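Local coordinates for galactose mutarotase-like protein (Clostridium acetobutylicum, PDB 3OS7), which probably binds a carbohydrate and may, like related aldose 1-epimerases, interconvert the alpha and beta anomers of a sugar, at residues A[76-81]-A[180-185]; A[281-286]-A[328-333]; A[6-11]-A[20-25]; A[38-43]-A[155-160]; A[102-107]-A[215-220]. One frame throughout, in Å; residues are numbered along the deposited sequence.

Interaction 1: residues A[76-81]-A[180-185]; sequences VLFPPN and LSVGYH
Leu77 and Gly183 form an antiparallel hydrogen-bonded pair: Leu77 N donates to Gly183 O at 2.7 Å, and Gly183 N returns a bond of 3.1 Å to Leu77 O. Leu77 O also receives the CA-H of Val182. Past this pair the segments stay side by side to Pro79, which follows a cis peptide bond. Ser181 O, buried here, has no hydrogen-bond partner in the model; it lies in the plane of the Phe78 ring at its edge, 3.2 Å from CD1, and Pro79 CA approaches it at 3.5 Å. Ser181 OG touches Pro80 CD but bonds to Ser305. On the sheet face opposite Leu77, Val76 rests on the Tyr184 ring, CG2 lying 3.8 Å above its plane toward the rim, while Tyr184 OH bonds to Thr168. His185 CB packs against Leu77 CD1, and NE2 hydrogen-bonds to a tartrate, probably from the crystallisation liquor. A short antiparallel bridge thus borders a pocket consistent with the sugar site of the galactose mutarotase beta-sandwich.

Interaction 2: residues A[281-286]-A[328-333]; sequences SEYKYL and ESWSGV
Glu282 lays its aliphatic part across the indole of Trp330 and carries its carboxylate past Ser331 O. CB is 3.9 Å from both NE1 and CZ2 of Trp330. With CG anti to the carbonyl carbon (chi1 -76°), this next carbon reaches Ser331 O at 3.4 Å and remains near NE1. The chain then bends at chi2 (80°), which leaves CD 3.5 Å from Ser331 O. Both tip oxygens stay near that carbonyl, OE2 at 3.8 Å from Ser331 O, and OE1 hydrogen-bonds to Ser280 OG. Joined here are the loop leading into strand 285-289 and the start of strand 329-340, within the beta-sandwich of the aldose 1-epimerase family. Trp330 also turns an edge to the face of Tyr283 in an offset edge-to-face pair, the planes 84° apart, with Trp330 CH2 3.5 Å from Tyr283 OH. No direct hydrogen bond crosses the contact, but two waters do. One donates to Glu282 O and accepts from Trp330 NE1 at 3.1 Å; the other lies 2.7 Å from Tyr283 OH and donates weakly to Gly332 O.

Interaction 3: residues A[6-11]-A[20-25]; sequences DLWIKE and CIRFAA
Trp8 lies over Ala24 in an antiparallel beta hairpin of strands 8-14 and 18-25, which forms one end of a five-stranded sheet. Four backbone bonds join the strands, two in the Trp8-Ala24 pair and two in the Lys10-Arg22 pair; Lys10 N to Arg22 O is 2.8 Å and nearly straight at 170°. Packing is tight in two places. On the face turned toward strands 118-125 and 128-137, Ile9 CG2 meets Ile21 CG2 at 3.5 Å, and Ile21 CD1 lies equally near Glu11 CB; the Glu11 carboxylate goes on to a salt bridge with Lys122. The other tight place, on the opposite face, is Trp8 on Ala24. Beside it the Lys10 chain is the loose, solvent side: it stretches out fully extended, the like-charged NZ and Arg22 NE stay 6.4 Å apart, and NE forms a salt bridge with Glu12. Trp8 runs side by side with Arg22, CH2 near the Arg22 CG. Its CG sits between the backbone N and carbonyl carbon (chi1 48°), and the indole face receives Ala24 CB 3.3 Å above its plane.

Interaction 4: residues A[38-43]-A[155-160]; sequences GNVVEL and LSYELS
A Val40 methyl lies over the Tyr157 ring between two layers of the beta-sandwich, where strand 39-45 of the five-stranded sheet packs against strand 151-160. The two segments run 24° apart, and no backbone bond spans them. Apolar packing supplies most of the contact. Tyr157 points CG away from its carbonyl carbon (chi1 -75°), and the ring beyond it offers one face to Val40 CG2. That methyl sits 3.4 Å above the ring plane, shifted toward the rim at CE2 and CZ, in a CH-pi contact. Farther along the strands, Leu43 CD1 and Leu159 CD1 touch at 3.8 Å, the two side chains lying alongside and pointing opposite ways. The backbone takes part at the other end: Gly38, with positive phi, and Asn39 form a G1 beta bulge facing Ile33, and Gly38 O rests 3.7 Å from the methyl Leu155 CD1. Polar interactions run through one water and the phenol: Tyr157 OH also hydrogen-bonds to Gln166 of the neighbouring strand 163-172. Within the contact the water donates to Gly38 O at 2.8 Å, accepts from Val40 N at 3.1 Å, and lies 2.6 Å from Tyr157 OH.

Interaction 5: residues A[102-107]-A[215-220]; sequences AKNNNY and SRNLPT
Arg216 grips Asn104 side-on, NE and NH2 both donating to the same carbonyl oxygen, Asn104 O. The acceptor is the third residue of a type I beta turn, Ala102 to Asn105, which passes into a G1 bulge of Asn105 and Asn106 facing Glu101. Arg216 NE is 2.8 Å from Asn104 O and Arg216 NH2 is 2.9 Å from Asn104 O, which lies in the guanidinium plane. Arg216 NH2 adds a weak bond to Asn105 O at 3.0 Å, and a further weak bond runs from Asn106 ND2 to Arg216 O, 3.3 Å away. The bend at chi3 (61°) brings NE round to Asn104 O, and Leu218 CD1 covers one face of the guanidinium, 3.7 Å above its centre. In the next shell Asp84 and Asp85 form salt bridges with NH2; the two carboxylates probably offset its charge. Glu101 receives the amides of Asn104 and Asn106. The loops at 102-107 and 215-220 are thereby joined beside strand 82-90. On the far side Asp214 OD1 takes the backbone N-H of both Arg216 and Leu218.

Interactions 3 and 4 lie at one end of the sandwich, centres 10 Å apart; they share the five-stranded sheet, and meet where Phe23 O and Ala25 CB touch Leu159 of the facing strand 151-160. Interaction 1 is nearest the middle of the chain and touches interaction 2 through Leu180 and Trp330, interaction 4 through Tyr184 and Leu155, and interaction 5 through Pro79 and Tyr107. Interactions 3 and 5 lie on opposite sides of the chain's centre, about 41 Å apart between centres. Along the sequence interaction 3 closes first; the segments of interactions 1, 4 and 5 alternate, and interaction 2 comes last. Distant parts of the chain thus interleave in interactions 1, 4 and 5, with interaction 1 bordering the tartrate.

Interaction 1: residues A[76-81]-A[180-185]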
# COMPACT_ATOMS: atom_id res chain seq x y z
N VAL A 76 -2.06 2.00 -4.72
CA VAL A 76 -0.83 1.44 -5.26
C VAL A 76 0.12 2.52 -5.78
O VAL A 76 -0.26 3.42 -6.52
CB VAL A 76 -1.13 0.35 -6.31
CG1 VAL A 76 -1.76 0.93 -7.53
CG2 VAL A 76 0.13 -0.46 -6.64
N LEU A 77 1.40 2.39 -5.43
CA LEU A 77 2.39 3.42 -5.70
C LEU A 77 3.46 2.90 -6.66
O LEU A 77 3.95 1.78 -6.48
CB LEU A 77 3.08 3.85 -4.42
CG LEU A 77 2.20 4.21 -3.25
CD1 LEU A 77 3.02 4.51 -2.00
CD2 LEU A 77 1.29 5.44 -3.63
N PHE A 78 3.85 3.73 -7.61
CA PHE A 78 4.86 3.41 -8.62
C PHE A 78 5.47 4.72 -9.11
O PHE A 78 4.90 5.36 -10.00
CB PHE A 78 4.20 2.66 -9.78
CG PHE A 78 5.16 2.22 -10.90
CD1 PHE A 78 6.31 1.50 -10.62
CD2 PHE A 78 4.86 2.48 -12.23
CE1 PHE A 78 7.15 1.09 -11.61
CE2 PHE A 78 5.69 2.05 -13.25
CZ PHE A 78 6.86 1.36 -12.95
N PRO A 79 6.57 5.18 -8.49
CA PRO A 79 7.29 4.57 -7.39
C PRO A 79 6.65 4.98 -6.06
O PRO A 79 6.03 6.05 -6.00
CB PRO A 79 8.65 5.23 -7.49
CG PRO A 79 8.34 6.62 -7.98
CD PRO A 79 7.17 6.46 -8.90
N PRO A 80 6.81 4.18 -5.00
CA PRO A 80 6.41 4.66 -3.68
C PRO A 80 7.34 5.77 -3.20
O PRO A 80 8.54 5.67 -3.28
CB PRO A 80 6.56 3.41 -2.80
CG PRO A 80 7.64 2.65 -3.42
CD PRO A 80 7.57 2.92 -4.91
N ASN A 81 6.75 6.83 -2.68
CA ASN A 81 7.50 7.90 -2.07
C ASN A 81 8.38 8.65 -3.09
O ASN A 81 8.10 8.61 -4.31
CB ASN A 81 8.28 7.36 -0.88
CG ASN A 81 8.37 8.36 0.26
OD1 ASN A 81 9.12 9.33 0.17
ND2 ASN A 81 7.60 8.15 1.31
N LEU A 180 12.08 -0.37 -11.54
CA LEU A 180 10.95 -0.89 -10.80
C LEU A 180 11.09 -0.62 -9.30
O LEU A 180 12.08 -1.02 -8.67
CB LEU A 180 10.86 -2.40 -10.98
CG LEU A 180 9.73 -3.12 -10.23
CD1 LEU A 180 8.39 -2.85 -10.88
CD2 LEU A 180 10.05 -4.59 -10.22
N SER A 181 10.08 0.03 -8.75
CA SER A 181 9.91 0.16 -7.31
C SER A 181 8.41 0.34 -7.10
O SER A 181 7.78 1.13 -7.79
CB SER A 181 10.70 1.34 -6.81
OG SER A 181 10.54 1.53 -5.43
N VAL A 182 7.85 -0.45 -6.21
CA VAL A 182 6.41 -0.53 -6.01
C VAL A 182 6.13 -0.45 -4.51
O VAL A 182 6.91 -0.94 -3.70
CB VAL A 182 5.86 -1.89 -6.51
CG1 VAL A 182 4.31 -2.00 -6.28
CG2 VAL A 182 6.19 -2.11 -7.97
N GLY A 183 4.97 0.08 -4.16
CA GLY A 183 4.53 0.05 -2.78
C GLY A 183 3.06 0.41 -2.68
O GLY A 183 2.37 0.51 -3.70
N TYR A 184 2.60 0.56 -1.44
CA TYR A 184 1.25 0.97 -1.17
C TYR A 184 1.22 2.02 -0.09
O TYR A 184 1.99 1.99 0.84
CB TYR A 184 0.40 -0.18 -0.69
CG TYR A 184 -0.10 -1.07 -1.78
CD1 TYR A 184 0.65 -2.11 -2.27
CD2 TYR A 184 -1.38 -0.88 -2.31
CE1 TYR A 184 0.18 -2.91 -3.27
CE2 TYR A 184 -1.86 -1.65 -3.30
CZ TYR A 184 -1.10 -2.70 -3.77
OH TYR A 184 -1.60 -3.51 -4.78
N HIS A 185 0.26 2.94 -0.21
CA HIS A 185 0.07 3.98 0.80
C HIS A 185 -1.12 3.63 1.71
O HIS A 185 -1.95 4.47 2.03
CB HIS A 185 -0.16 5.28 0.08
CG HIS A 185 0.17 6.49 0.88
ND1 HIS A 185 -0.53 6.85 2.00
CD2 HIS A 185 1.09 7.47 0.68
CE1 HIS A 185 -0.06 7.99 2.48
NE2 HIS A 185 0.93 8.39 1.69

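Interaction 2: residues A[281-286]-A[328-333]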
# COMPACT_ATOMS: atom_id res chain seq x y z
N SER A 281 8.01 -11.28 1.20
CA SER A 281 9.42 -10.89 1.25
C SER A 281 9.83 -9.90 0.19
O SER A 281 10.91 -9.29 0.28
CB SER A 281 10.32 -12.14 1.09
OG SER A 281 10.12 -13.05 2.14
N GLU A 282 9.01 -9.75 -0.85
CA GLU A 282 9.28 -8.74 -1.87
C GLU A 282 9.22 -7.33 -1.29
O GLU A 282 9.82 -6.39 -1.86
CB GLU A 282 8.29 -8.85 -3.04
CG GLU A 282 8.58 -10.01 -4.01
CD GLU A 282 8.10 -11.36 -3.50
OE1 GLU A 282 7.28 -11.42 -2.56
OE2 GLU A 282 8.54 -12.38 -4.05
N TYR A 283 8.52 -7.18 -0.17
CA TYR A 283 8.43 -5.87 0.49
C TYR A 283 9.53 -5.76 1.53
O TYR A 283 9.58 -6.52 2.49
CB TYR A 283 7.04 -5.66 1.09
CG TYR A 283 5.98 -5.62 0.04
CD1 TYR A 283 5.85 -4.52 -0.79
CD2 TYR A 283 5.14 -6.70 -0.16
CE1 TYR A 283 4.87 -4.49 -1.81
CE2 TYR A 283 4.17 -6.68 -1.19
CZ TYR A 283 4.03 -5.56 -1.99
OH TYR A 283 3.05 -5.53 -2.98
N LYS A 284 10.47 -4.85 1.27
CA LYS A 284 11.70 -4.76 2.04
C LYS A 284 11.81 -3.54 2.96
O LYS A 284 12.67 -3.51 3.85
CB LYS A 284 12.85 -4.80 1.05
CG LYS A 284 12.81 -6.14 0.24
CD LYS A 284 13.95 -6.37 -0.66
CE LYS A 284 13.69 -7.64 -1.54
NZ LYS A 284 13.41 -8.90 -0.74
N TYR A 285 10.97 -2.54 2.72
CA TYR A 285 10.96 -1.29 3.47
C TYR A 285 9.52 -0.91 3.77
O TYR A 285 8.59 -1.47 3.19
CB TYR A 285 11.64 -0.14 2.69
CG TYR A 285 13.13 -0.26 2.65
CD1 TYR A 285 13.76 -1.03 1.66
CD2 TYR A 285 13.92 0.37 3.60
CE1 TYR A 285 15.15 -1.18 1.65
CE2 TYR A 285 15.31 0.26 3.57
CZ TYR A 285 15.92 -0.52 2.61
OH TYR A 285 17.31 -0.63 2.60
N LEU A 286 9.35 0.01 4.72
CA LEU A 286 8.02 0.44 5.11
C LEU A 286 8.10 1.82 5.69
O LEU A 286 9.04 2.14 6.45
CB LEU A 286 7.46 -0.55 6.12
CG LEU A 286 6.07 -0.26 6.68
CD1 LEU A 286 5.38 -1.57 6.96
CD2 LEU A 286 6.12 0.60 7.94
N GLU A 328 9.66 -9.43 -18.57
CA GLU A 328 9.81 -9.92 -17.20
C GLU A 328 8.75 -9.30 -16.31
O GLU A 328 8.32 -8.15 -16.54
CB GLU A 328 11.18 -9.60 -16.66
CG GLU A 328 11.53 -10.36 -15.40
CD GLU A 328 12.89 -10.00 -14.82
OE1 GLU A 328 13.57 -9.09 -15.33
OE2 GLU A 328 13.28 -10.67 -13.83
N SER A 329 8.35 -10.04 -15.28
CA SER A 329 7.40 -9.52 -14.31
C SER A 329 7.91 -9.54 -12.89
O SER A 329 8.87 -10.25 -12.56
CB SER A 329 6.07 -10.30 -14.40
OG SER A 329 6.19 -11.60 -13.85
N TRP A 330 7.26 -8.73 -12.05
CA TRP A 330 7.45 -8.71 -10.60
C TRP A 330 6.07 -8.96 -9.99
O TRP A 330 5.06 -8.49 -10.53
CB TRP A 330 7.97 -7.32 -10.15
CG TRP A 330 7.96 -7.14 -8.61
CD1 TRP A 330 8.99 -7.36 -7.75
CD2 TRP A 330 6.85 -6.70 -7.80
NE1 TRP A 330 8.60 -7.10 -6.46
CE2 TRP A 330 7.29 -6.69 -6.47
CE3 TRP A 330 5.56 -6.28 -8.09
CZ2 TRP A 330 6.46 -6.32 -5.42
CZ3 TRP A 330 4.73 -5.92 -7.06
CH2 TRP A 330 5.18 -5.95 -5.74
N SER A 331 6.02 -9.71 -8.90
CA SER A 331 4.78 -9.91 -8.15
C SER A 331 5.05 -9.90 -6.64
O SER A 331 6.06 -10.44 -6.18
CB SER A 331 4.11 -11.23 -8.55
OG SER A 331 2.94 -11.47 -7.79
N GLY A 332 4.14 -9.32 -5.88
CA GLY A 332 4.21 -9.36 -4.43
C GLY A 332 2.84 -9.64 -3.88
O GLY A 332 1.83 -9.33 -4.53
N VAL A 333 2.78 -10.24 -2.69
CA VAL A 333 1.52 -10.58 -2.05
C VAL A 333 1.42 -9.98 -0.65
O VAL A 333 2.36 -10.09 0.15
CB VAL A 333 1.40 -12.09 -1.92
CG1 VAL A 333 0.10 -12.49 -1.26
CG2 VAL A 333 1.56 -12.76 -3.28
O HOH W 1 10.84 -6.88 -4.40
O HOH W 2 0.72 -6.95 -2.83

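Interaction 3: residues A[6-11]-A[20-25]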
# COMPACT_ATOMS: atom_id res chain seq x y z
N ASP A 6 -23.38 -15.26 1.84
CA ASP A 6 -22.38 -14.20 2.04
C ASP A 6 -21.25 -14.28 1.00
O ASP A 6 -20.19 -13.67 1.18
CB ASP A 6 -21.82 -14.29 3.46
CG ASP A 6 -21.09 -15.59 3.72
OD1 ASP A 6 -21.17 -16.52 2.87
OD2 ASP A 6 -20.45 -15.69 4.79
N LEU A 7 -21.49 -15.02 -0.09
CA LEU A 7 -20.57 -15.07 -1.20
C LEU A 7 -21.19 -14.43 -2.44
O LEU A 7 -22.14 -14.96 -2.99
CB LEU A 7 -20.16 -16.52 -1.49
CG LEU A 7 -19.24 -16.76 -2.69
CD1 LEU A 7 -17.81 -16.19 -2.41
CD2 LEU A 7 -19.21 -18.26 -2.96
N TRP A 8 -20.63 -13.31 -2.89
CA TRP A 8 -21.18 -12.59 -4.05
C TRP A 8 -20.25 -11.51 -4.56
O TRP A 8 -19.29 -11.10 -3.87
CB TRP A 8 -22.57 -12.01 -3.75
CG TRP A 8 -22.68 -11.26 -2.46
CD1 TRP A 8 -23.11 -11.74 -1.27
CD2 TRP A 8 -22.32 -9.89 -2.24
NE1 TRP A 8 -23.06 -10.75 -0.31
CE2 TRP A 8 -22.58 -9.60 -0.88
CE3 TRP A 8 -21.84 -8.86 -3.07
CZ2 TRP A 8 -22.37 -8.35 -0.33
CZ3 TRP A 8 -21.62 -7.62 -2.52
CH2 TRP A 8 -21.86 -7.38 -1.14
N ILE A 9 -20.52 -11.08 -5.79
CA ILE A 9 -19.81 -9.97 -6.42
C ILE A 9 -20.87 -9.13 -7.11
O ILE A 9 -21.63 -9.64 -7.92
CB ILE A 9 -18.79 -10.42 -7.48
CG1 ILE A 9 -17.74 -11.36 -6.85
CG2 ILE A 9 -18.16 -9.20 -8.17
CD1 ILE A 9 -16.72 -11.91 -7.86
N LYS A 10 -20.86 -7.83 -6.83
CA LYS A 10 -21.86 -6.89 -7.37
C LYS A 10 -21.15 -5.71 -8.01
O LYS A 10 -20.33 -5.06 -7.37
CB LYS A 10 -22.81 -6.43 -6.27
CG LYS A 10 -23.87 -5.43 -6.72
CD LYS A 10 -24.82 -5.10 -5.58
CE LYS A 10 -25.96 -4.22 -6.03
NZ LYS A 10 -26.93 -3.97 -4.92
N GLU A 11 -21.46 -5.45 -9.28
CA GLU A 11 -21.01 -4.27 -9.95
C GLU A 11 -22.15 -3.27 -9.85
O GLU A 11 -23.26 -3.59 -10.20
CB GLU A 11 -20.73 -4.59 -11.39
CG GLU A 11 -20.26 -3.46 -12.26
CD GLU A 11 -19.81 -4.00 -13.63
OE1 GLU A 11 -19.46 -5.19 -13.71
OE2 GLU A 11 -19.78 -3.24 -14.61
N CYS A 20 -18.36 0.58 -9.58
CA CYS A 20 -17.54 0.05 -8.50
C CYS A 20 -17.91 -1.42 -8.39
O CYS A 20 -18.96 -1.84 -8.91
CB CYS A 20 -17.79 0.82 -7.22
SG CYS A 20 -19.39 0.58 -6.42
N ILE A 21 -17.03 -2.20 -7.78
CA ILE A 21 -17.31 -3.60 -7.50
C ILE A 21 -17.28 -3.84 -6.00
O ILE A 21 -16.26 -3.57 -5.33
CB ILE A 21 -16.29 -4.56 -8.20
CG1 ILE A 21 -16.13 -4.29 -9.70
CG2 ILE A 21 -16.68 -6.03 -7.91
CD1 ILE A 21 -17.32 -4.64 -10.54
N ARG A 22 -18.41 -4.31 -5.46
CA ARG A 22 -18.52 -4.76 -4.08
C ARG A 22 -18.44 -6.29 -4.09
O ARG A 22 -19.05 -6.94 -4.92
CB ARG A 22 -19.85 -4.33 -3.52
CG ARG A 22 -19.90 -4.13 -2.06
CD ARG A 22 -21.22 -3.46 -1.66
NE ARG A 22 -21.44 -2.14 -2.24
CZ ARG A 22 -21.05 -0.98 -1.70
NH1 ARG A 22 -20.38 -0.93 -0.56
NH2 ARG A 22 -21.32 0.16 -2.32
N PHE A 23 -17.65 -6.86 -3.19
CA PHE A 23 -17.47 -8.32 -3.19
C PHE A 23 -17.37 -8.84 -1.77
O PHE A 23 -16.90 -8.14 -0.88
CB PHE A 23 -16.31 -8.78 -4.13
CG PHE A 23 -14.94 -8.17 -3.87
CD1 PHE A 23 -14.69 -6.83 -4.09
CD2 PHE A 23 -13.86 -8.99 -3.54
CE1 PHE A 23 -13.42 -6.30 -3.92
CE2 PHE A 23 -12.59 -8.45 -3.32
CZ PHE A 23 -12.37 -7.11 -3.51
N ALA A 24 -17.82 -10.08 -1.58
CA ALA A 24 -18.04 -10.64 -0.26
C ALA A 24 -17.73 -12.13 -0.28
O ALA A 24 -18.11 -12.84 -1.22
CB ALA A 24 -19.50 -10.41 0.16
N ALA A 25 -17.04 -12.59 0.76
CA ALA A 25 -16.84 -14.02 0.97
C ALA A 25 -16.38 -14.22 2.39
O ALA A 25 -15.70 -13.36 2.94
CB ALA A 25 -15.80 -14.58 -0.03

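Interaction 4: residues A[38-43]-A[155-160]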
# COMPACT_ATOMS: atom_id res chain seq x y z
N GLY A 38 -7.84 1.56 -8.99
CA GLY A 38 -8.28 0.23 -8.55
C GLY A 38 -8.20 0.12 -7.04
O GLY A 38 -7.85 -0.94 -6.49
N ASN A 39 -8.58 1.20 -6.36
CA ASN A 39 -8.39 1.30 -4.92
C ASN A 39 -9.50 0.54 -4.20
O ASN A 39 -10.68 0.83 -4.38
CB ASN A 39 -8.38 2.78 -4.53
CG ASN A 39 -7.95 3.02 -3.09
OD1 ASN A 39 -8.28 2.24 -2.19
ND2 ASN A 39 -7.26 4.16 -2.85
N VAL A 40 -9.11 -0.45 -3.39
CA VAL A 40 -9.97 -1.05 -2.38
C VAL A 40 -10.12 -0.10 -1.16
O VAL A 40 -9.22 0.04 -0.35
CB VAL A 40 -9.46 -2.44 -1.94
CG1 VAL A 40 -10.39 -3.04 -0.87
CG2 VAL A 40 -9.34 -3.36 -3.15
N VAL A 41 -11.25 0.59 -1.10
CA VAL A 41 -11.51 1.63 -0.11
C VAL A 41 -12.24 1.15 1.12
O VAL A 41 -12.33 1.88 2.11
CB VAL A 41 -12.31 2.81 -0.72
CG1 VAL A 41 -11.48 3.47 -1.80
CG2 VAL A 41 -13.72 2.40 -1.23
N GLU A 42 -12.74 -0.07 1.08
CA GLU A 42 -13.40 -0.67 2.22
C GLU A 42 -13.10 -2.16 2.32
O GLU A 42 -13.11 -2.84 1.33
CB GLU A 42 -14.92 -0.46 2.11
CG GLU A 42 -15.60 -0.68 3.45
CD GLU A 42 -17.06 -0.29 3.41
OE1 GLU A 42 -17.76 -0.81 2.52
OE2 GLU A 42 -17.48 0.52 4.27
N LEU A 43 -12.79 -2.63 3.53
CA LEU A 43 -12.67 -4.06 3.85
C LEU A 43 -13.22 -4.23 5.26
O LEU A 43 -12.65 -3.69 6.22
CB LEU A 43 -11.24 -4.53 3.82
CG LEU A 43 -11.05 -6.00 4.22
CD1 LEU A 43 -11.77 -6.98 3.23
CD2 LEU A 43 -9.58 -6.35 4.37
N LEU A 155 -3.81 -5.82 -10.19
CA LEU A 155 -4.12 -6.09 -8.78
C LEU A 155 -5.15 -7.21 -8.80
O LEU A 155 -6.21 -7.10 -9.41
CB LEU A 155 -4.67 -4.86 -8.06
CG LEU A 155 -3.97 -3.53 -8.24
CD1 LEU A 155 -4.63 -2.41 -7.44
CD2 LEU A 155 -2.51 -3.66 -7.86
N SER A 156 -4.82 -8.30 -8.13
CA SER A 156 -5.67 -9.46 -8.03
C SER A 156 -6.09 -9.69 -6.59
O SER A 156 -5.28 -10.05 -5.72
CB SER A 156 -4.96 -10.69 -8.60
OG SER A 156 -5.84 -11.80 -8.57
N TYR A 157 -7.36 -9.42 -6.31
CA TYR A 157 -7.88 -9.50 -4.96
C TYR A 157 -8.72 -10.74 -4.76
O TYR A 157 -9.69 -10.96 -5.47
CB TYR A 157 -8.71 -8.26 -4.65
CG TYR A 157 -7.86 -7.05 -4.42
CD1 TYR A 157 -7.14 -6.92 -3.22
CD2 TYR A 157 -7.74 -6.05 -5.35
CE1 TYR A 157 -6.37 -5.83 -2.97
CE2 TYR A 157 -6.95 -4.93 -5.09
CZ TYR A 157 -6.26 -4.84 -3.90
OH TYR A 157 -5.45 -3.74 -3.61
N GLU A 158 -8.33 -11.56 -3.79
CA GLU A 158 -9.08 -12.75 -3.47
C GLU A 158 -9.60 -12.62 -2.05
O GLU A 158 -8.84 -12.58 -1.08
CB GLU A 158 -8.20 -13.99 -3.62
CG GLU A 158 -8.85 -15.26 -3.10
CD GLU A 158 -7.80 -16.32 -2.75
OE1 GLU A 158 -7.22 -16.85 -3.72
OE2 GLU A 158 -7.53 -16.58 -1.52
N LEU A 159 -10.90 -12.59 -1.92
CA LEU A 159 -11.53 -12.53 -0.61
C LEU A 159 -12.06 -13.91 -0.20
O LEU A 159 -12.64 -14.63 -1.02
CB LEU A 159 -12.65 -11.50 -0.67
CG LEU A 159 -13.25 -10.97 0.62
CD1 LEU A 159 -12.19 -10.34 1.54
CD2 LEU A 159 -14.36 -9.93 0.24
N SER A 160 -11.87 -14.25 1.06
CA SER A 160 -12.26 -15.56 1.61
C SER A 160 -12.37 -15.45 3.12
O SER A 160 -12.17 -14.36 3.70
CB SER A 160 -11.22 -16.64 1.25
OG SER A 160 -10.04 -16.53 2.04
O HOH W 3 -6.28 -1.39 -4.24

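Interaction 5: residues A[102-107]-A[215-220]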
# COMPACT_ATOMS: atom_id res chain seq x y z
N ALA A 102 6.30 20.09 -4.39
CA ALA A 102 6.94 21.34 -4.70
C ALA A 102 7.96 21.77 -3.65
O ALA A 102 9.10 22.13 -3.99
CB ALA A 102 5.86 22.43 -4.90
N LYS A 103 7.55 21.67 -2.39
CA LYS A 103 8.31 22.18 -1.25
C LYS A 103 9.68 21.49 -1.17
O LYS A 103 10.70 22.14 -1.00
CB LYS A 103 7.48 22.02 0.04
CG LYS A 103 8.24 22.10 1.39
CD LYS A 103 7.25 21.88 2.56
CE LYS A 103 7.88 21.14 3.75
NZ LYS A 103 8.90 21.92 4.49
N ASN A 104 9.70 20.18 -1.37
CA ASN A 104 10.96 19.42 -1.29
C ASN A 104 11.61 19.09 -2.67
O ASN A 104 12.63 18.38 -2.73
CB ASN A 104 10.72 18.14 -0.48
CG ASN A 104 10.40 18.43 0.98
OD1 ASN A 104 11.01 19.30 1.59
ND2 ASN A 104 9.48 17.67 1.54
N ASN A 105 11.02 19.61 -3.74
CA ASN A 105 11.45 19.41 -5.13
C ASN A 105 11.69 17.94 -5.49
O ASN A 105 12.78 17.56 -5.86
CB ASN A 105 12.69 20.26 -5.45
CG ASN A 105 12.84 20.54 -6.92
OD1 ASN A 105 11.96 21.16 -7.55
ND2 ASN A 105 13.94 20.08 -7.50
N ASN A 106 10.64 17.14 -5.35
CA ASN A 106 10.71 15.72 -5.66
C ASN A 106 9.57 15.30 -6.58
O ASN A 106 8.57 16.02 -6.71
CB ASN A 106 10.61 14.92 -4.36
CG ASN A 106 11.80 15.13 -3.45
OD1 ASN A 106 12.97 15.19 -3.90
ND2 ASN A 106 11.52 15.22 -2.16
N TYR A 107 9.73 14.14 -7.22
CA TYR A 107 8.60 13.40 -7.76
C TYR A 107 8.21 12.37 -6.72
O TYR A 107 9.08 11.68 -6.16
CB TYR A 107 8.92 12.73 -9.10
CG TYR A 107 7.69 12.09 -9.70
CD1 TYR A 107 6.73 12.86 -10.32
CD2 TYR A 107 7.46 10.72 -9.59
CE1 TYR A 107 5.59 12.31 -10.82
CE2 TYR A 107 6.30 10.16 -10.09
CZ TYR A 107 5.36 10.96 -10.70
OH TYR A 107 4.21 10.43 -11.21
N SER A 215 16.13 16.92 5.45
CA SER A 215 15.06 17.91 5.53
C SER A 215 14.16 17.90 4.28
O SER A 215 13.08 18.48 4.31
CB SER A 215 15.66 19.29 5.74
OG SER A 215 16.40 19.65 4.60
N ARG A 216 14.59 17.23 3.19
CA ARG A 216 13.73 17.01 2.02
C ARG A 216 13.04 15.65 2.03
O ARG A 216 12.42 15.23 1.05
CB ARG A 216 14.55 17.21 0.75
CG ARG A 216 14.98 18.65 0.55
CD ARG A 216 15.91 18.80 -0.62
NE ARG A 216 15.26 18.37 -1.85
CZ ARG A 216 15.87 17.83 -2.90
NH1 ARG A 216 17.18 17.61 -2.91
NH2 ARG A 216 15.15 17.50 -3.96
N ASN A 217 13.12 14.96 3.16
CA ASN A 217 12.58 13.63 3.33
C ASN A 217 13.21 12.53 2.48
O ASN A 217 12.61 11.48 2.31
CB ASN A 217 11.04 13.62 3.24
CG ASN A 217 10.39 14.31 4.44
OD1 ASN A 217 10.96 14.35 5.52
ND2 ASN A 217 9.20 14.83 4.25
N LEU A 218 14.44 12.76 2.03
CA LEU A 218 15.25 11.79 1.30
C LEU A 218 16.16 11.08 2.30
O LEU A 218 16.65 11.71 3.24
CB LEU A 218 16.09 12.48 0.23
CG LEU A 218 15.27 13.28 -0.79
CD1 LEU A 218 16.17 14.25 -1.60
CD2 LEU A 218 14.53 12.35 -1.67
N PRO A 219 16.39 9.77 2.12
CA PRO A 219 17.30 9.10 3.05
C PRO A 219 18.69 9.63 2.99
O PRO A 219 19.20 9.94 1.89
CB PRO A 219 17.30 7.64 2.58
CG PRO A 219 16.16 7.52 1.64
CD PRO A 219 15.87 8.86 1.09
N THR A 220 19.33 9.70 4.15
CA THR A 220 20.76 10.03 4.18
C THR A 220 21.62 8.86 3.79
O THR A 220 22.79 9.04 3.44
CB THR A 220 21.21 10.52 5.56
OG1 THR A 220 21.17 9.43 6.48
CG2 THR A 220 20.31 11.62 6.06